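PDB 4RXL: molybdenum ABC transporter, periplasmic molybdenum-binding protein from Vibrio cholerae, which probably captures molybdate or tungstate in the periplasm and hands the oxyanion to the ModB–ModC membrane complex for import. Local coordinates for residues A[38-42]-A[122-126]; A[84-90]-A[167-173]; A[115-121]-A[145-150]. All coordinates share one frame; numbering follows the deposited sequence.

Contact 1 of 3, residues A[38-42]-A[122-126]; sequences GGSSS and DAVPA. With WO4 (tungstate(VI)ion), chain B.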
ATOM      1  N   GLY A  38      -1.236  -7.888  -4.551  1.00 16.54           N
ATOM      2  CA  GLY A  38      -0.947  -8.587  -3.307  1.00 15.43           C
ATOM      3  C   GLY A  38       0.009  -7.775  -2.479  1.00 15.95           C
ATOM      4  O   GLY A  38       0.388  -6.624  -2.823  1.00 15.68           O
ATOM      5  N   GLY A  39       0.398  -8.302  -1.340  1.00 15.87           N
ATOM      6  CA  GLY A  39       1.331  -7.569  -0.479  1.00 13.11           C
ATOM      7  C   GLY A  39       2.657  -7.492  -1.228  1.00 15.70           C
ATOM      8  O   GLY A  39       3.070  -8.448  -1.915  1.00 16.42           O
ATOM      9  N   SER A  40       3.334  -6.354  -1.097  1.00 15.16           N
ATOM     10  CA  SER A  40       4.521  -6.058  -1.900  1.00 14.28           C
ATOM     11  C   SER A  40       5.609  -7.097  -1.648  1.00 13.24           C
ATOM     12  O   SER A  40       6.350  -7.494  -2.565  1.00 16.51           O
ATOM     13  CB  SER A  40       5.067  -4.670  -1.620  1.00 14.18           C
ATOM     14  OG  SER A  40       4.087  -3.667  -1.830  1.00 15.17           O
ATOM     15  N   SER A  41       5.713  -7.559  -0.397  1.00 14.69           N
ATOM     16  CA  SER A  41       6.701  -8.584  -0.007  1.00 16.73           C
ATOM     17  C   SER A  41       6.447  -9.916  -0.686  1.00 17.41           C
ATOM     18  O   SER A  41       7.356 -10.541  -1.253  1.00 21.18           O
ATOM     19  CB  SER A  41       6.650  -8.743   1.509  1.00 20.42           C
ATOM     20  OG  SER A  41       5.288  -8.756   1.914  1.00 23.03           O
ATOM     21  N   SER A  42       5.200 -10.348  -0.665  1.00 18.54           N
ATOM     22  CA  SER A  42       4.870 -11.577  -1.317  1.00 16.71           C
ATOM     23  C   SER A  42       5.102 -11.517  -2.856  1.00 15.44           C
ATOM     24  O   SER A  42       5.657 -12.445  -3.444  1.00 16.13           O
ATOM     25  CB  SER A  42       3.438 -11.933  -1.002  1.00 21.70           C
ATOM     26  OG  SER A  42       3.107 -13.190  -1.589  1.00 44.08           O
ATOM     27  N   ASP A 122       6.078  -7.423   9.721  1.00 26.14           N
ATOM     28  CA  ASP A 122       7.479  -7.670   9.483  1.00 27.39           C
ATOM     29  C   ASP A 122       7.847  -7.486   8.031  1.00 27.99           C
ATOM     30  O   ASP A 122       8.986  -7.133   7.746  1.00 34.88           O
ATOM     31  CB  ASP A 122       7.881  -9.069   9.963  1.00 30.13           C
ATOM     32  CG  ASP A 122       7.766  -9.215  11.481  1.00 34.91           C
ATOM     33  OD1 ASP A 122       8.295  -8.336  12.202  1.00 42.50           O
ATOM     34  OD2 ASP A 122       7.143 -10.196  11.947  1.00 44.84           O
ATOM     35  N   ALA A 123       6.903  -7.691   7.112  1.00 22.44           N
ATOM     36  CA  ALA A 123       7.244  -7.670   5.683  1.00 25.93           C
ATOM     37  C   ALA A 123       6.336  -6.849   4.765  1.00 24.15           C
ATOM     38  O   ALA A 123       6.810  -6.337   3.760  1.00 22.13           O
ATOM     39  CB  ALA A 123       7.340  -9.088   5.156  1.00 28.05           C
ATOM     40  N   VAL A 124       5.045  -6.734   5.063  1.00 18.08           N
ATOM     41  CA  VAL A 124       4.155  -5.982   4.174  1.00 16.69           C
ATOM     42  C   VAL A 124       4.313  -4.497   4.441  1.00 16.95           C
ATOM     43  O   VAL A 124       4.192  -4.099   5.606  1.00 17.04           O
ATOM     44  CB  VAL A 124       2.668  -6.384   4.326  1.00 14.86           C
ATOM     45  CG1 VAL A 124       1.816  -5.544   3.393  1.00 15.55           C
ATOM     46  CG2 VAL A 124       2.520  -7.862   4.037  1.00 20.96           C
ATOM     47  N   PRO A 125       4.520  -3.664   3.392  1.00 14.50           N
ATOM     48  CA  PRO A 125       4.790  -2.250   3.674  1.00 13.61           C
ATOM     49  C   PRO A 125       3.801  -1.587   4.623  1.00 14.89           C
ATOM     50  O   PRO A 125       4.223  -0.940   5.575  1.00 16.36           O
ATOM     51  CB  PRO A 125       4.797  -1.603   2.287  1.00 14.28           C
ATOM     52  CG  PRO A 125       5.367  -2.708   1.437  1.00 17.20           C
ATOM     53  CD  PRO A 125       4.720  -3.982   1.971  1.00 16.89           C
ATOM     54  N   ALA A 126       2.504  -1.812   4.436  1.00 13.60           N
ATOM     55  CA  ALA A 126       1.537  -1.155   5.312  1.00 16.11           C
ATOM     56  C   ALA A 126       1.692  -1.598   6.764  1.00 17.62           C
ATOM     57  O   ALA A 126       1.416  -0.822   7.686  1.00 17.05           O
ATOM     58  CB  ALA A 126       0.123  -1.455   4.852  1.00 14.99           C
TER
HETATM   59  W   WO4 B 301       0.647  -3.161   0.511  1.00 14.46           W
HETATM   60  O1  WO4 B 301      -0.707  -4.536   1.079  1.00 15.60           O
HETATM   61  O2  WO4 B 301       1.458  -2.057   2.030  1.00 18.95           O
HETATM   62  O3  WO4 B 301       2.182  -4.108  -0.479  1.00 14.10           O
HETATM   63  O4  WO4 B 301      -0.243  -1.800  -0.761  1.00 13.75           O
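The backbones of 38-42 and 122-126 draw closest at Ser41 and Val124, whose CA atoms are 5.5 Å apart, and side chains and a shared anion join the two loop-to-helix junctions. Ser41 points its CB at the other backbone, 3.3 Å from Ala123 O, and its methylene also meets the methyl of Ala123. Its OG, turned between the backbone N and the carbonyl carbon (chi1 43°), lies alongside Val124 CG2. The ring of Pro125 fits against Ser40, with CG resting 3.6 Å from Ser40 OG. Each segment enters a helix, 40-49 behind the N-cap Gly39 and 125-137 behind the N-cap Val124, and the two N termini meet at the tungstate in the cleft between lobes that characterises periplasmic binding proteins. Their first-turn N-H groups grip different oxygens: Ser40 N donates to tungstate O3 over 2.6 Å, and Ala126 N donates to tungstate O2 over 2.6 Å. Ser40 OG also donates to O3, in a bond so short that its exact length is doubtful, while accepting from Ala59 N, a second partner that would limit the hydroxyl's rotation. Both helix dipoles would favour the anion's negative charge. Carbon atoms of 122-126 also line the anion: Val124 CG1, anti to the backbone N (chi1 179°), stands 3.6 Å from tungstate O1, and Pro125 CB approaches tungstate O2.

Contact 2 of 3, residues A[84-90]-A[167-173]; sequences NSLVLIR and LGIVYKT. With WO4 (tungstate(VI)ion), chain B.
Val87 and Val170 face each other as a hydrogen-bonded pair of two antiparallel strands, with Ile89 and Gly168 forming the next such pair; the N-H of Val87 donates to Val170 O over 2.9 Å. The local strand axes make an angle of 141°, so the strands are twisted well away from exactly antiparallel. On the face bearing Val87, Val170 and Ile89, Gly168 has no side chain, and Ile89 lies over its bare backbone: CG1, swung in over the strand by a chi1 of 56° that leaves it flanked by both N and C, is 3.4 Å from Gly168 O. From there CD1 reaches over to Val170 CG2 at 3.8 Å, the two side chains meeting at about a right angle. That same methyl of Val170 wedges between Val87 and Ile89. The other face interlocks differently. Leu88 CD1 is a knob lodged between Leu167 CB and Ile169 CG1, the latter 3.9 Å away, while Ile169 CG2 fits against the fork of Leu86, 3.7 Å from its CG. The two strands belong to the mixed sheet of the binding-protein fold, in which strand 78-91 also pairs with 181-186; helix 153-161 packs on the Ile89 face, and helix 125-137 touches Ile169. At the cleft end Ser85 OG abuts Lys172 CB. The Asn84 amide holds Thr173 OG1 from ND2 at 2.9 Å, with the hydroxyl in the amide plane, while OD1 takes the N-H of Ser85 and ND2 also serves Tyr197 OH. The amide plane is 17° from that of the Tyr171 ring, and ND2 touches Tyr171 CB. Beyond it, Tyr171 OH donates to tungstate O2 over 2.6 Å.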
ATOM      1  N   ASN A  84       2.106   8.274  -0.435  1.00 16.13           N
ATOM      2  CA  ASN A  84       0.859   8.064   0.298  1.00 17.22           C
ATOM      3  C   ASN A  84       1.046   8.564   1.713  1.00 18.34           C
ATOM      4  O   ASN A  84       2.128   9.017   2.080  1.00 17.98           O
ATOM      5  CB  ASN A  84       0.454   6.579   0.258  1.00 16.55           C
ATOM      6  CG  ASN A  84      -1.048   6.356   0.129  1.00 14.96           C
ATOM      7  OD1 ASN A  84      -1.871   7.160   0.602  1.00 16.49           O
ATOM      8  ND2 ASN A  84      -1.415   5.219  -0.445  1.00 13.06           N
ATOM      9  N   SER A  85      -0.037   8.506   2.495  1.00 17.45           N
ATOM     10  CA  SER A  85       0.034   8.722   3.920  1.00 17.69           C
ATOM     11  C   SER A  85      -0.686   7.581   4.599  1.00 15.02           C
ATOM     12  O   SER A  85      -1.393   6.779   3.970  1.00 14.69           O
ATOM     13  CB  SER A  85      -0.524  10.075   4.305  1.00 21.95           C
ATOM     14  OG  SER A  85      -1.901  10.133   4.052  1.00 24.92           O
ATOM     15  N   LEU A  86      -0.506   7.496   5.910  1.00 15.53           N
ATOM     16  CA  LEU A  86      -1.021   6.402   6.732  1.00 16.15           C
ATOM     17  C   LEU A  86      -2.101   6.930   7.693  1.00 16.59           C
ATOM     18  O   LEU A  86      -1.944   8.006   8.294  1.00 17.45           O
ATOM     19  CB  LEU A  86       0.128   5.806   7.540  1.00 16.47           C
ATOM     20  CG  LEU A  86       0.008   4.370   8.051  1.00 16.57           C
ATOM     21  CD1 LEU A  86       0.178   3.401   6.906  1.00 17.48           C
ATOM     22  CD2 LEU A  86       1.062   4.120   9.108  1.00 21.92           C
ATOM     23  N   VAL A  87      -3.190   6.166   7.803  1.00 15.77           N
ATOM     24  CA  VAL A  87      -4.323   6.553   8.616  1.00 15.93           C
ATOM     25  C   VAL A  87      -4.828   5.437   9.517  1.00 17.09           C
ATOM     26  O   VAL A  87      -4.583   4.246   9.300  1.00 17.33           O
ATOM     27  CB  VAL A  87      -5.482   7.080   7.749  1.00 20.85           C
ATOM     28  CG1 VAL A  87      -5.024   8.315   6.973  1.00 18.06           C
ATOM     29  CG2 VAL A  87      -6.001   6.019   6.796  1.00 19.87           C
ATOM     30  N   LEU A  88      -5.511   5.894  10.561  1.00 18.57           N
ATOM     31  CA  LEU A  88      -6.210   5.048  11.484  1.00 18.15           C
ATOM     32  C   LEU A  88      -7.671   5.140  11.101  1.00 18.70           C
ATOM     33  O   LEU A  88      -8.253   6.240  11.044  1.00 20.53           O
ATOM     34  CB  LEU A  88      -5.993   5.543  12.903  1.00 19.79           C
ATOM     35  CG  LEU A  88      -6.620   4.712  14.031  1.00 22.30           C
ATOM     36  CD1 LEU A  88      -6.017   3.311  14.090  1.00 20.96           C
ATOM     37  CD2 LEU A  88      -6.401   5.462  15.318  1.00 21.73           C
ATOM     38  N   ILE A  89      -8.273   3.983  10.863  1.00 20.01           N
ATOM     39  CA  ILE A  89      -9.686   3.890  10.494  1.00 21.86           C
ATOM     40  C   ILE A  89     -10.519   3.078  11.480  1.00 25.90           C
ATOM     41  O   ILE A  89      -9.998   2.268  12.238  1.00 23.61           O
ATOM     42  CB  ILE A  89      -9.877   3.313   9.071  1.00 22.50           C
ATOM     43  CG1 ILE A  89      -9.201   1.948   8.895  1.00 20.08           C
ATOM     44  CG2 ILE A  89      -9.284   4.219   8.011  1.00 19.95           C
ATOM     45  CD1 ILE A  89      -9.755   1.165   7.731  1.00 19.35           C
ATOM     46  N   ARG A  90     -11.824   3.318  11.417  1.00 23.88           N
ATOM     47  CA  ARG A  90     -12.843   2.610  12.189  1.00 25.39           C
ATOM     48  C   ARG A  90     -13.974   2.261  11.215  1.00 25.29           C
ATOM     49  O   ARG A  90     -14.086   2.901  10.163  1.00 27.50           O
ATOM     50  CB  ARG A  90     -13.406   3.533  13.292  1.00 26.66           C
ATOM     51  CG  ARG A  90     -14.164   4.745  12.766  1.00 31.65           C
ATOM     52  CD  ARG A  90     -14.812   5.528  13.891  1.00 37.86           C
ATOM     53  NE  ARG A  90     -15.506   6.736  13.432  1.00 40.55           N
ATOM     54  CZ  ARG A  90     -16.752   6.783  12.952  1.00 49.65           C
ATOM     55  NH1 ARG A  90     -17.487   5.683  12.822  1.00 38.77           N
ATOM     56  NH2 ARG A  90     -17.273   7.954  12.593  1.00 43.77           N
ATOM     57  N   LEU A 167     -10.672  -0.855  14.920  1.00 27.27           N
ATOM     58  CA  LEU A 167      -9.669   0.051  14.372  1.00 27.37           C
ATOM     59  C   LEU A 167      -8.762  -0.733  13.432  1.00 25.00           C
ATOM     60  O   LEU A 167      -8.518  -1.935  13.630  1.00 22.36           O
ATOM     61  CB  LEU A 167      -8.810   0.681  15.466  1.00 28.67           C
ATOM     62  CG  LEU A 167      -9.509   1.600  16.461  1.00 25.55           C
ATOM     63  CD1 LEU A 167      -8.577   1.914  17.626  1.00 30.59           C
ATOM     64  CD2 LEU A 167     -10.001   2.877  15.785  1.00 29.98           C
ATOM     65  N   GLY A 168      -8.247  -0.049  12.422  1.00 22.69           N
ATOM     66  CA  GLY A 168      -7.223  -0.593  11.577  1.00 20.50           C
ATOM     67  C   GLY A 168      -6.318   0.496  11.067  1.00 20.00           C
ATOM     68  O   GLY A 168      -6.649   1.688  11.136  1.00 18.95           O
ATOM     69  N   ILE A 169      -5.169   0.079  10.556  1.00 17.77           N
ATOM     70  CA  ILE A 169      -4.196   1.001   9.992  1.00 16.38           C
ATOM     71  C   ILE A 169      -4.005   0.679   8.507  1.00 16.77           C
ATOM     72  O   ILE A 169      -3.552  -0.380   8.143  1.00 16.33           O
ATOM     73  CB  ILE A 169      -2.864   0.998  10.763  1.00 16.73           C
ATOM     74  CG1 ILE A 169      -3.089   1.479  12.190  1.00 18.51           C
ATOM     75  CG2 ILE A 169      -1.858   1.915  10.062  1.00 14.68           C
ATOM     76  CD1 ILE A 169      -1.909   1.229  13.106  1.00 20.26           C
ATOM     77  N   VAL A 170      -4.366   1.636   7.657  1.00 14.70           N
ATOM     78  CA  VAL A 170      -4.319   1.482   6.238  1.00 14.55           C
ATOM     79  C   VAL A 170      -3.757   2.766   5.628  1.00 14.27           C
ATOM     80  O   VAL A 170      -3.421   3.722   6.345  1.00 15.10           O
ATOM     81  CB  VAL A 170      -5.694   1.125   5.625  1.00 15.56           C
ATOM     82  CG1 VAL A 170      -6.227  -0.189   6.171  1.00 18.64           C
ATOM     83  CG2 VAL A 170      -6.685   2.248   5.845  1.00 19.68           C
ATOM     84  N   TYR A 171      -3.667   2.810   4.299  1.00 13.54           N
ATOM     85  CA  TYR A 171      -3.323   4.060   3.648  1.00 14.37           C
ATOM     86  C   TYR A 171      -4.524   4.963   3.471  1.00 13.14           C
ATOM     87  O   TYR A 171      -5.677   4.524   3.445  1.00 17.23           O
ATOM     88  CB  TYR A 171      -2.660   3.819   2.304  1.00 13.57           C
ATOM     89  CG  TYR A 171      -1.480   2.890   2.352  1.00 12.78           C
ATOM     90  CD1 TYR A 171      -0.260   3.353   2.809  1.00 13.35           C
ATOM     91  CD2 TYR A 171      -1.552   1.584   1.882  1.00 12.92           C
ATOM     92  CE1 TYR A 171       0.862   2.512   2.829  1.00 15.06           C
ATOM     93  CE2 TYR A 171      -0.441   0.755   1.875  1.00 11.90           C
ATOM     94  CZ  TYR A 171       0.760   1.237   2.334  1.00 12.59           C
ATOM     95  OH  TYR A 171       1.846   0.437   2.425  1.00 14.39           O
ATOM     96  N   LYS A 172      -4.246   6.256   3.354  1.00 15.40           N
ATOM     97  CA  LYS A 172      -5.236   7.280   3.058  1.00 17.01           C
ATOM     98  C   LYS A 172      -6.051   6.890   1.834  1.00 20.14           C
ATOM     99  O   LYS A 172      -7.272   7.007   1.838  1.00 20.02           O
ATOM    100  CB  LYS A 172      -4.546   8.633   2.849  1.00 19.62           C
ATOM    101  CG  LYS A 172      -5.422   9.759   2.326  1.00 32.48           C
ATOM    102  CD  LYS A 172      -6.390  10.270   3.357  1.00 45.11           C
ATOM    103  CE  LYS A 172      -7.041  11.560   2.873  1.00 46.64           C
ATOM    104  NZ  LYS A 172      -6.037  12.628   2.573  1.00 47.60           N
ATOM    105  N   THR A 173      -5.384   6.378   0.807  1.00 17.92           N
ATOM    106  CA  THR A 173      -6.071   5.999  -0.442  1.00 16.90           C
ATOM    107  C   THR A 173      -7.024   4.836  -0.240  1.00 18.88           C
ATOM    108  O   THR A 173      -8.040   4.746  -0.924  1.00 20.11           O
ATOM    109  CB  THR A 173      -5.067   5.665  -1.545  1.00 14.75           C
ATOM    110  OG1 THR A 173      -4.197   4.660  -1.045  1.00 17.39           O
ATOM    111  CG2 THR A 173      -4.274   6.889  -1.972  1.00 20.81           C
TER
HETATM  112  W   WO4 B 301       0.647  -3.161   0.511  1.00 14.46           W
HETATM  113  O1  WO4 B 301      -0.707  -4.536   1.079  1.00 15.60           O
HETATM  114  O2  WO4 B 301       1.458  -2.057   2.030  1.00 18.95           O
HETATM  115  O3  WO4 B 301       2.182  -4.108  -0.479  1.00 14.10           O
HETATM  116  O4  WO4 B 301      -0.243  -1.800  -0.761  1.00 13.75           O

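Contact 3 of 3, residues A[115-121]-A[145-150]; sequences RLAVAQV and SRLAQT
Leu116 and Leu147 lie side by side on one face of two parallel strands, their CD2 atoms 4.1 Å apart. This is the compact side of the contact. Leu147 CD1 also meets Val121 CG1 tip to tip at 4.0 Å, Val118 CG2 packs beside Leu147 CB, and from neighbouring helices Trp140 packs on Val121 and Leu147, and Trp107 on Leu116. Beneath it the backbones alternate donors and acceptors, from Leu116 N to Arg146 O through to Gln120 N with Thr150 O. The chain between the strands runs through helices 125-137 and 140-143, giving a beta-alpha-beta crossover. Toward solvent the fit turns polar and looser. The exposed Gln149 runs straight out (chi2 -173°), carrying OE1 past the strand end to accept the N-H of Val121 at 2.9 Å, a nearly straight bond of 168° that ties down the turn leaving strand 116-119. At the opposite end the long arm of Arg115 crosses the second strand: NH1 donates to Leu147 O at 2.8 Å, from above the carbonyl plane, and only weakly to Ser145 O. A water bound by Leu147 N over 2.8 Å takes a further weak bond from Arg115 NH1.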
ATOM      1  N   ARG A 115      -9.287  -6.866  17.979  1.00 33.97           N
ATOM      2  CA  ARG A 115      -7.912  -6.675  17.523  1.00 29.31           C
ATOM      3  C   ARG A 115      -7.740  -5.538  16.504  1.00 28.58           C
ATOM      4  O   ARG A 115      -8.654  -5.221  15.754  1.00 29.89           O
ATOM      5  CB  ARG A 115      -7.416  -7.987  16.925  1.00 33.31           C
ATOM      6  CG  ARG A 115      -7.239  -9.095  17.935  1.00 38.39           C
ATOM      7  CD  ARG A 115      -6.667 -10.347  17.301  1.00 35.89           C
ATOM      8  NE  ARG A 115      -6.270 -11.293  18.345  1.00 38.29           N
ATOM      9  CZ  ARG A 115      -5.046 -11.410  18.874  1.00 55.51           C
ATOM     10  NH1 ARG A 115      -4.021 -10.659  18.457  1.00 49.24           N
ATOM     11  NH2 ARG A 115      -4.841 -12.313  19.829  1.00 72.81           N
ATOM     12  N   LEU A 116      -6.561  -4.926  16.495  1.00 26.03           N
ATOM     13  CA  LEU A 116      -6.225  -3.876  15.536  1.00 25.09           C
ATOM     14  C   LEU A 116      -5.856  -4.498  14.193  1.00 22.55           C
ATOM     15  O   LEU A 116      -4.914  -5.302  14.113  1.00 24.48           O
ATOM     16  CB  LEU A 116      -5.035  -3.056  16.054  1.00 28.40           C
ATOM     17  CG  LEU A 116      -4.491  -1.892  15.235  1.00 23.32           C
ATOM     18  CD1 LEU A 116      -5.499  -0.772  15.039  1.00 26.17           C
ATOM     19  CD2 LEU A 116      -3.235  -1.361  15.928  1.00 27.76           C
ATOM     20  N   ALA A 117      -6.582  -4.127  13.142  1.00 21.79           N
ATOM     21  CA  ALA A 117      -6.317  -4.667  11.808  1.00 21.56           C
ATOM     22  C   ALA A 117      -5.107  -3.992  11.196  1.00 19.97           C
ATOM     23  O   ALA A 117      -5.073  -2.765  11.034  1.00 20.71           O
ATOM     24  CB  ALA A 117      -7.524  -4.501  10.903  1.00 20.16           C
ATOM     25  N   VAL A 118      -4.109  -4.791  10.849  1.00 22.31           N
ATOM     26  CA  VAL A 118      -2.918  -4.296  10.166  1.00 17.49           C
ATOM     27  C   VAL A 118      -2.419  -5.351   9.197  1.00 19.08           C
ATOM     28  O   VAL A 118      -2.743  -6.537   9.367  1.00 19.87           O
ATOM     29  CB  VAL A 118      -1.762  -3.980  11.137  1.00 21.27           C
ATOM     30  CG1 VAL A 118      -2.157  -2.889  12.125  1.00 26.89           C
ATOM     31  CG2 VAL A 118      -1.284  -5.240  11.863  1.00 23.32           C
ATOM     32  N   ALA A 119      -1.659  -4.926   8.181  1.00 18.00           N
ATOM     33  CA  ALA A 119      -0.962  -5.901   7.330  1.00 20.06           C
ATOM     34  C   ALA A 119       0.244  -6.459   8.100  1.00 20.33           C
ATOM     35  O   ALA A 119       0.681  -5.863   9.086  1.00 19.77           O
ATOM     36  CB  ALA A 119      -0.546  -5.320   6.003  1.00 18.84           C
ATOM     37  N   GLN A 120       0.722  -7.636   7.696  1.00 19.85           N
ATOM     38  CA  GLN A 120       1.805  -8.332   8.400  1.00 20.90           C
ATOM     39  C   GLN A 120       2.960  -7.350   8.641  1.00 20.14           C
ATOM     40  O   GLN A 120       3.524  -6.813   7.716  1.00 20.68           O
ATOM     41  CB  GLN A 120       2.288  -9.559   7.603  1.00 22.32           C
ATOM     42  CG  GLN A 120       2.850 -10.703   8.455  1.00 30.82           C
ATOM     43  CD  GLN A 120       4.209 -10.384   9.051  1.00 62.15           C
ATOM     44  OE1 GLN A 120       5.121  -9.954   8.333  1.00 41.94           O
ATOM     45  NE2 GLN A 120       4.353 -10.579  10.371  1.00 38.91           N
ATOM     46  N   VAL A 121       3.310  -7.173   9.910  1.00 17.42           N
ATOM     47  CA  VAL A 121       4.163  -6.054  10.330  1.00 18.65           C
ATOM     48  C   VAL A 121       5.644  -6.212  10.031  1.00 20.73           C
ATOM     49  O   VAL A 121       6.390  -5.231  10.095  1.00 24.15           O
ATOM     50  CB  VAL A 121       3.991  -5.722  11.830  1.00 22.34           C
ATOM     51  CG1 VAL A 121       2.556  -5.337  12.157  1.00 23.44           C
ATOM     52  CG2 VAL A 121       4.432  -6.884  12.707  1.00 24.71           C
ATOM     53  N   SER A 145       0.575  -7.493  21.025  1.00 33.46           N
ATOM     54  CA  SER A 145      -0.185  -8.718  21.240  1.00 41.82           C
ATOM     55  C   SER A 145      -1.669  -8.633  20.859  1.00 40.44           C
ATOM     56  O   SER A 145      -2.423  -9.578  21.137  1.00 38.30           O
ATOM     57  CB  SER A 145      -0.064  -9.116  22.715  1.00 41.15           C
ATOM     58  OG  SER A 145      -0.570  -8.094  23.575  1.00 42.47           O
ATOM     59  N   ARG A 146      -2.080  -7.527  20.223  1.00 34.70           N
ATOM     60  CA  ARG A 146      -3.497  -7.228  19.983  1.00 34.66           C
ATOM     61  C   ARG A 146      -3.741  -6.919  18.510  1.00 31.26           C
ATOM     62  O   ARG A 146      -4.652  -6.167  18.188  1.00 30.42           O
ATOM     63  CB  ARG A 146      -3.954  -6.012  20.812  1.00 34.09           C
ATOM     64  CG  ARG A 146      -3.628  -6.058  22.299  1.00 46.61           C
ATOM     65  CD  ARG A 146      -4.743  -6.676  23.116  1.00 53.28           C
ATOM     66  NE  ARG A 146      -5.518  -5.659  23.836  1.00 78.71           N
ATOM     67  CZ  ARG A 146      -6.799  -5.355  23.620  1.00 80.80           C
ATOM     68  NH1 ARG A 146      -7.518  -5.981  22.688  1.00 58.62           N
ATOM     69  NH2 ARG A 146      -7.378  -4.412  24.361  1.00 64.64           N
ATOM     70  N   LEU A 147      -2.924  -7.497  17.628  1.00 28.63           N
ATOM     71  CA  LEU A 147      -3.046  -7.300  16.185  1.00 24.98           C
ATOM     72  C   LEU A 147      -3.810  -8.439  15.511  1.00 28.65           C
ATOM     73  O   LEU A 147      -3.676  -9.599  15.892  1.00 36.69           O
ATOM     74  CB  LEU A 147      -1.657  -7.228  15.531  1.00 26.72           C
ATOM     75  CG  LEU A 147      -0.640  -6.282  16.160  1.00 29.46           C
ATOM     76  CD1 LEU A 147       0.716  -6.474  15.506  1.00 30.13           C
ATOM     77  CD2 LEU A 147      -1.100  -4.836  16.039  1.00 32.99           C
ATOM     78  N   ALA A 148      -4.573  -8.090  14.473  1.00 29.37           N
ATOM     79  CA  ALA A 148      -5.052  -9.045  13.493  1.00 25.85           C
ATOM     80  C   ALA A 148      -4.278  -8.764  12.218  1.00 25.77           C
ATOM     81  O   ALA A 148      -4.546  -7.784  11.519  1.00 22.72           O
ATOM     82  CB  ALA A 148      -6.552  -8.904  13.280  1.00 27.87           C
ATOM     83  N   GLN A 149      -3.261  -9.582  11.958  1.00 22.73           N
ATOM     84  CA  GLN A 149      -2.344  -9.306  10.852  1.00 23.05           C
ATOM     85  C   GLN A 149      -2.825 -10.016   9.599  1.00 22.21           C
ATOM     86  O   GLN A 149      -3.167 -11.185   9.634  1.00 26.91           O
ATOM     87  CB  GLN A 149      -0.917  -9.744  11.172  1.00 25.04           C
ATOM     88  CG  GLN A 149      -0.310  -9.049  12.379  1.00 22.48           C
ATOM     89  CD  GLN A 149       1.168  -9.381  12.567  1.00 27.72           C
ATOM     90  OE1 GLN A 149       2.011  -9.091  11.698  1.00 24.16           O
ATOM     91  NE2 GLN A 149       1.489  -9.984  13.707  1.00 31.18           N
ATOM     92  N   THR A 150      -2.850  -9.271   8.495  1.00 21.23           N
ATOM     93  CA  THR A 150      -3.351  -9.767   7.226  1.00 19.32           C
ATOM     94  C   THR A 150      -2.252  -9.781   6.171  1.00 18.22           C
ATOM     95  O   THR A 150      -1.209  -9.120   6.312  1.00 20.83           O
ATOM     96  CB  THR A 150      -4.499  -8.873   6.727  1.00 20.43           C
ATOM     97  OG1 THR A 150      -3.984  -7.562   6.465  1.00 21.10           O
ATOM     98  CG2 THR A 150      -5.591  -8.811   7.749  1.00 24.47           C
TER
HETATM   99  O   HOH W   1      -0.998  -9.559  17.944  1.00 34.97           O

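From the N terminus, 38-42 opens contact 1, and segment 84-90, on strand 78-91, opens contact 2 before that loop has closed. Next comes 115-121, opening contact 3 and running straight into 122-126, where contact 1 closes, bringing the N termini of helices 40-49 and 125-137 together across the cleft. Segment 145-150 then closes contact 3, and 167-173 closes contact 2 last. Contact 1 therefore crosses both others, whereas contact 3 nests inside contact 2. Backbone hydrogen bonds between Ala117 and both Leu167 and Ile169 join the strand pairs of contacts 3 and 2. Ala119 packs on Val124 and Ala126, linking contacts 3 and 1, and contacts 1 and 2 converge on the bound tungstate.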